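Local coordinates for protein aldehyde dehydrogenase (Staphylococcus aureus, PDB 6K10) that oxidises the carotenoid aldehyde 4,4'-diaponeurosporen-4-al to 4,4'-diaponeurosporenoic acid with NAD+, a step in the biosynthesis of the protective pigment staphyloxanthin, at residues 217-231 with 364-378. The protein carries 1 engineered substitution. Numbering follows the deposited sequence.
With EDO (1,2-ethanediol), chain B.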
loop_
_atom_site.group_PDB
_atom_site.type_symbol
_atom_site.label_atom_id
_atom_site.label_comp_id
_atom_site.label_asym_id
_atom_site.label_seq_id
_atom_site.Cartn_x
_atom_site.Cartn_y
_atom_site.Cartn_z
ATOM N N GLU A 217 0.017 4.706 -10.978
ATOM C CA GLU A 217 1.256 5.199 -11.572
ATOM C C GLU A 217 0.881 6.376 -12.458
ATOM O O GLU A 217 0.329 6.180 -13.544
ATOM C CB GLU A 217 1.955 4.100 -12.381
ATOM C CG GLU A 217 2.397 2.894 -11.571
ATOM C CD GLU A 217 3.755 3.073 -10.915
ATOM O OE1 GLU A 217 4.449 4.060 -11.234
ATOM O OE2 GLU A 217 4.132 2.229 -10.070
ATOM N N MET A 218 1.150 7.591 -11.992
ATOM C CA MET A 218 0.684 8.747 -12.749
ATOM C C MET A 218 1.847 9.605 -13.247
ATOM O O MET A 218 2.852 9.061 -13.723
ATOM C CB MET A 218 -0.319 9.545 -11.912
ATOM C CG MET A 218 -1.599 8.730 -11.657
ATOM S SD MET A 218 -2.829 9.385 -10.513
ATOM C CE MET A 218 -1.895 9.527 -8.996
ATOM N N GLY A 219 1.721 10.929 -13.177
ATOM C CA GLY A 219 2.587 11.788 -13.952
ATOM C C GLY A 219 3.108 12.975 -13.157
ATOM O O GLY A 219 3.245 12.936 -11.932
ATOM N N GLY A 220 3.408 14.036 -13.888
ATOM C CA GLY A 220 4.089 15.200 -13.377
ATOM C C GLY A 220 5.172 15.612 -14.350
ATOM O O GLY A 220 5.239 15.112 -15.472
ATOM N N LYS A 221 6.030 16.527 -13.915
ATOM C CA LYS A 221 7.122 17.035 -14.746
ATOM C C LYS A 221 8.432 16.692 -14.039
ATOM O O LYS A 221 8.798 17.333 -13.049
ATOM C CB LYS A 221 6.960 18.534 -14.994
ATOM C CG LYS A 221 5.692 18.883 -15.784
ATOM C CD LYS A 221 5.430 20.384 -15.841
ATOM C CE LYS A 221 6.472 21.107 -16.674
ATOM N NZ LYS A 221 6.409 20.720 -18.112
ATOM N N SER A 222 9.127 15.672 -14.545
ATOM C CA SER A 222 10.347 15.184 -13.910
ATOM C C SER A 222 11.503 16.143 -14.178
ATOM O O SER A 222 11.858 16.351 -15.340
ATOM C CB SER A 222 10.689 13.790 -14.423
ATOM O OG SER A 222 9.659 12.855 -14.140
ATOM N N PRO A 223 12.110 16.734 -13.151
ATOM C CA PRO A 223 13.209 17.676 -13.379
ATOM C C PRO A 223 14.565 17.003 -13.472
ATOM O O PRO A 223 14.822 15.975 -12.850
ATOM C CB PRO A 223 13.141 18.582 -12.142
ATOM C CG PRO A 223 12.624 17.690 -11.063
ATOM C CD PRO A 223 11.717 16.674 -11.731
ATOM N N VAL A 224 15.435 17.601 -14.278
ATOM C CA VAL A 224 16.857 17.274 -14.292
ATOM C C VAL A 224 17.597 18.500 -13.782
ATOM O O VAL A 224 17.452 19.591 -14.344
ATOM C CB VAL A 224 17.354 16.881 -15.695
ATOM C CG1 VAL A 224 18.859 16.604 -15.684
ATOM C CG2 VAL A 224 16.589 15.685 -16.216
ATOM N N ILE A 225 18.354 18.336 -12.698
ATOM C CA ILE A 225 19.258 19.373 -12.214
ATOM C C ILE A 225 20.640 19.069 -12.765
ATOM O O ILE A 225 21.134 17.944 -12.627
ATOM C CB ILE A 225 19.286 19.449 -10.676
ATOM C CG1 ILE A 225 17.883 19.604 -10.102
ATOM C CG2 ILE A 225 20.125 20.637 -10.228
ATOM C CD1 ILE A 225 17.765 19.217 -8.635
ATOM N N VAL A 226 21.250 20.059 -13.407
ATOM C CA VAL A 226 22.616 19.974 -13.907
ATOM C C VAL A 226 23.373 21.104 -13.226
ATOM O O VAL A 226 23.202 22.272 -13.591
ATOM C CB VAL A 226 22.689 20.092 -15.435
ATOM C CG1 VAL A 226 24.143 20.074 -15.916
ATOM C CG2 VAL A 226 21.876 18.994 -16.099
ATOM N N ASP A 227 24.187 20.776 -12.225
ATOM C CA ASP A 227 24.912 21.818 -11.518
ATOM C C ASP A 227 26.276 22.063 -12.156
ATOM O O ASP A 227 26.670 21.399 -13.117
ATOM C CB ASP A 227 25.004 21.497 -10.015
ATOM C CG ASP A 227 26.084 20.482 -9.638
ATOM O OD1 ASP A 227 26.951 20.104 -10.457
ATOM O OD2 ASP A 227 26.064 20.065 -8.461
ATOM N N GLU A 228 26.995 23.048 -11.612
ATOM C CA GLU A 228 28.210 23.544 -12.245
ATOM C C GLU A 228 29.369 22.558 -12.192
ATOM O O GLU A 228 30.374 22.785 -12.875
ATOM C CB GLU A 228 28.623 24.871 -11.605
ATOM C CG GLU A 228 28.871 24.815 -10.102
ATOM C CD GLU A 228 27.622 25.102 -9.287
ATOM O OE1 GLU A 228 26.528 24.661 -9.695
ATOM O OE2 GLU A 228 27.734 25.776 -8.239
ATOM N N THR A 229 29.260 21.478 -11.419
ATOM C CA THR A 229 30.308 20.466 -11.355
ATOM C C THR A 229 30.064 19.293 -12.296
ATOM O O THR A 229 30.909 18.395 -12.374
ATOM C CB THR A 229 30.456 19.934 -9.925
ATOM O OG1 THR A 229 29.321 19.122 -9.591
ATOM C CG2 THR A 229 30.557 21.082 -8.937
ATOM N N ALA A 230 28.944 19.281 -13.011
ATOM C CA ALA A 230 28.560 18.112 -13.791
ATOM C C ALA A 230 29.526 17.862 -14.944
ATOM O O ALA A 230 30.140 18.783 -15.489
ATOM C CB ALA A 230 27.143 18.280 -14.338
ATOM N N ASN A 231 29.656 16.588 -15.309
ATOM C CA ASN A 231 30.308 16.197 -16.556
ATOM C C ASN A 231 29.309 16.476 -17.671
ATOM O O ASN A 231 28.356 15.721 -17.868
ATOM C CB ASN A 231 30.716 14.729 -16.517
ATOM C CG ASN A 231 31.543 14.315 -17.720
ATOM O OD1 ASN A 231 31.293 14.747 -18.845
ATOM N ND2 ASN A 231 32.539 13.469 -17.484
ATOM N N ILE A 364 11.529 23.234 -7.601
ATOM C CA ILE A 364 10.953 21.894 -7.697
ATOM C C ILE A 364 9.959 21.650 -6.565
ATOM O O ILE A 364 8.906 21.031 -6.769
ATOM C CB ILE A 364 12.077 20.835 -7.718
ATOM C CG1 ILE A 364 12.957 21.024 -8.953
ATOM C CG2 ILE A 364 11.509 19.417 -7.657
ATOM C CD1 ILE A 364 14.300 20.315 -8.873
ATOM N N HIS A 365 10.264 22.142 -5.362
ATOM C CA HIS A 365 9.384 21.915 -4.223
ATOM C C HIS A 365 8.074 22.692 -4.330
ATOM O O HIS A 365 7.103 22.336 -3.653
ATOM C CB HIS A 365 10.108 22.277 -2.924
ATOM C CG HIS A 365 9.524 21.628 -1.706
ATOM N ND1 HIS A 365 8.369 22.077 -1.103
ATOM C CD2 HIS A 365 9.930 20.554 -0.987
ATOM C CE1 HIS A 365 8.093 21.313 -0.061
ATOM N NE2 HIS A 365 9.024 20.380 0.030
ATOM N N GLN A 366 8.019 23.735 -5.162
ATOM C CA GLN A 366 6.776 24.474 -5.365
ATOM C C GLN A 366 5.775 23.724 -6.231
ATOM O O GLN A 366 4.607 24.124 -6.283
ATOM C CB GLN A 366 7.059 25.835 -6.002
ATOM C CG GLN A 366 7.751 26.829 -5.092
ATOM C CD GLN A 366 7.647 28.250 -5.605
ATOM O OE1 GLN A 366 7.738 28.496 -6.807
ATOM N NE2 GLN A 366 7.459 29.195 -4.692
ATOM N N ARG A 367 6.198 22.671 -6.911
ATOM C CA ARG A 367 5.387 21.919 -7.851
ATOM C C ARG A 367 5.088 20.528 -7.304
ATOM O O ARG A 367 5.704 20.086 -6.327
ATOM C CB ARG A 367 6.115 21.837 -9.200
ATOM C CG ARG A 367 6.307 23.202 -9.847
ATOM C CD ARG A 367 7.334 23.175 -10.963
ATOM N NE ARG A 367 7.306 24.412 -11.740
ATOM C CZ ARG A 367 6.632 24.570 -12.876
ATOM N NH1 ARG A 367 6.665 25.735 -13.508
ATOM N NH2 ARG A 367 5.928 23.566 -13.381
ATOM N N PRO A 368 4.121 19.814 -7.890
ATOM C CA PRO A 368 3.793 18.475 -7.382
ATOM C C PRO A 368 4.996 17.546 -7.421
ATOM O O PRO A 368 5.865 17.654 -8.288
ATOM C CB PRO A 368 2.687 17.994 -8.329
ATOM C CG PRO A 368 2.090 19.233 -8.874
ATOM C CD PRO A 368 3.206 20.225 -8.972
ATOM N N LYS A 369 5.038 16.631 -6.459
ATOM C CA LYS A 369 6.118 15.659 -6.376
ATOM C C LYS A 369 6.172 14.830 -7.654
ATOM O O LYS A 369 5.192 14.144 -7.982
ATOM C CB LYS A 369 5.928 14.755 -5.162
ATOM C CG LYS A 369 5.881 15.507 -3.841
ATOM C CD LYS A 369 5.606 14.575 -2.676
ATOM C CE LYS A 369 5.699 15.309 -1.347
ATOM N NZ LYS A 369 5.294 14.438 -0.210
ATOM N N PRO A 370 7.271 14.866 -8.400
ATOM C CA PRO A 370 7.308 14.195 -9.699
ATOM C C PRO A 370 7.624 12.712 -9.569
ATOM O O PRO A 370 8.163 12.243 -8.565
ATOM C CB PRO A 370 8.428 14.935 -10.437
ATOM C CG PRO A 370 9.361 15.346 -9.345
ATOM C CD PRO A 370 8.521 15.594 -8.112
ATOM N N LEU A 371 7.268 11.974 -10.625
ATOM C CA LEU A 371 7.529 10.539 -10.649
ATOM C C LEU A 371 9.020 10.250 -10.612
ATOM O O LEU A 371 9.457 9.274 -9.993
ATOM C CB LEU A 371 6.894 9.908 -11.888
ATOM C CG LEU A 371 7.047 8.393 -12.051
ATOM C CD1 LEU A 371 6.789 7.663 -10.749
ATOM C CD2 LEU A 371 6.102 7.895 -13.121
ATOM N N SER A 372 9.821 11.082 -11.271
ATOM C CA SER A 372 11.260 10.894 -11.243
ATOM C C SER A 372 11.958 12.236 -11.095
ATOM O O SER A 372 11.392 13.294 -11.375
ATOM C CB SER A 372 11.761 10.153 -12.491
ATOM O OG SER A 372 11.646 10.952 -13.648
ATOM N N LEU A 373 13.198 12.173 -10.617
ATOM C CA LEU A 373 14.078 13.329 -10.544
ATOM C C LEU A 373 15.492 12.870 -10.855
ATOM O O LEU A 373 15.900 11.783 -10.443
ATOM C CB LEU A 373 14.032 14.007 -9.170
ATOM C CG LEU A 373 14.927 15.241 -8.968
ATOM C CD1 LEU A 373 14.243 16.274 -8.085
ATOM C CD2 LEU A 373 16.278 14.853 -8.375
ATOM N N TYR A 374 16.236 13.708 -11.570
ATOM C CA TYR A 374 17.613 13.405 -11.927
ATOM C C TYR A 374 18.510 14.568 -11.540
ATOM O O TYR A 374 18.132 15.733 -11.676
ATOM C CB TYR A 374 17.737 13.097 -13.420
ATOM C CG TYR A 374 16.731 12.071 -13.890
ATOM C CD1 TYR A 374 16.888 10.729 -13.578
ATOM C CD2 TYR A 374 15.614 12.449 -14.630
ATOM C CE1 TYR A 374 15.964 9.783 -13.992
ATOM C CE2 TYR A 374 14.690 11.509 -15.052
ATOM C CZ TYR A 374 14.869 10.181 -14.733
ATOM O OH TYR A 374 13.946 9.251 -15.156
ATOM N N LEU A 375 19.699 14.238 -11.043
ATOM C CA LEU A 375 20.712 15.224 -10.703
ATOM C C LEU A 375 22.025 14.821 -11.345
ATOM O O LEU A 375 22.475 13.684 -11.177
ATOM C CB LEU A 375 20.891 15.352 -9.187
ATOM C CG LEU A 375 22.133 16.141 -8.766
ATOM C CD1 LEU A 375 22.007 17.606 -9.161
ATOM C CD2 LEU A 375 22.384 16.004 -7.277
ATOM N N PHE A 376 22.630 15.746 -12.082
ATOM C CA PHE A 376 23.959 15.559 -12.643
ATOM C C PHE A 376 24.918 16.460 -11.885
ATOM O O PHE A 376 24.785 17.690 -11.922
ATOM C CB PHE A 376 23.982 15.841 -14.146
ATOM C CG PHE A 376 23.356 14.746 -14.960
ATOM C CD1 PHE A 376 21.996 14.741 -15.203
ATOM C CD2 PHE A 376 24.122 13.695 -15.436
ATOM C CE1 PHE A 376 21.411 13.721 -15.933
ATOM C CE2 PHE A 376 23.543 12.674 -16.167
ATOM C CZ PHE A 376 22.185 12.687 -16.416
ATOM N N SER A 377 25.861 15.838 -11.183
ATOM C CA SER A 377 26.762 16.534 -10.282
ATOM C C SER A 377 27.911 15.608 -9.935
ATOM O O SER A 377 27.739 14.389 -9.878
ATOM C CB SER A 377 26.036 16.981 -9.005
ATOM O OG SER A 377 26.921 17.621 -8.096
ATOM N N GLU A 378 29.081 16.201 -9.719
ATOM C CA GLU A 378 30.215 15.503 -9.139
ATOM C C GLU A 378 30.406 15.867 -7.675
ATOM O O GLU A 378 31.390 15.449 -7.053
ATOM C CB GLU A 378 31.479 15.808 -9.945
ATOM C CG GLU A 378 31.371 15.423 -11.416
ATOM C CD GLU A 378 31.125 13.944 -11.607
ATOM O OE1 GLU A 378 31.661 13.157 -10.803
ATOM O OE2 GLU A 378 30.401 13.570 -12.554
HETATM C C1 EDO B . 31.220 10.212 -11.261
HETATM O O1 EDO B . 29.848 10.609 -11.163
HETATM C C2 EDO B . 31.823 10.068 -9.872
HETATM O O2 EDO B . 32.571 8.849 -9.823
HETATM O O HOH W 1 3.587 14.996 -10.133
HETATM O O HOH W 2 5.388 17.028 -11.030
HETATM O O HOH W 3 7.002 13.330 -13.157
HETATM O O HOH W 4 28.266 14.739 -13.397
#
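Ile225 and Tyr374 meet at the middle of two parallel strands, 223-226 and 372-376, where Ile225 N donates to Tyr374 O (2.8 Å). The ladder runs on from Phe376 N to Ile225 O (2.7 Å), nearly straight at 172°, with Tyr374 N to Pro223 O before it and Asp227 N to Phe376 O after it. The side chain of Ile225 shows how one face is filled. Its CB lies 3.6 Å from Leu375 CD1, and CG2 packs on that same methyl. CG1 sits anti to the carbonyl carbon (chi1 -54°), which sends the longer branch the other way, to Ile364 of helix 357-365; there Ile364 CD1 lies 3.9 Å from Ile225 CG1 and 3.6 Å from Ile225 CD1. Pro223 continues this layer, wedged among Ile364, Pro370 and Leu373. On the opposite face Val224 splits its methyls between two rings, CG2 towards Tyr374 and CG1 at the edge of Phe376, 3.7 Å from Phe376 CD1; helix 232-244 covers Phe376. Past the strands Asp227 opens an Asx turn: its OD1 takes both Thr229 N and Thr229 OG1, while OD2, met on the syn side, accepts from Ser377 OG at 2.6 Å. Thr229 OG1 in turn receives Glu378 N, so the carboxylate positions the hydroxyl that grips the chain leaving strand 372-376. At the other end the hydroxyls of Ser222 and Ser372 are hydrogen-bonded, and a water links Ser222 OG to Leu371 N. Leu371 CD2 rests 3.5 Å from Met218 O, and the Leu371 side chain also touches Ser251, the engineered residue at the predicted nucleophile position. This parallel pair thus belongs to the mixed sheet of the aldehyde dehydrogenase catalytic domain, one end facing the active site that includes the predicted catalytic Glu217.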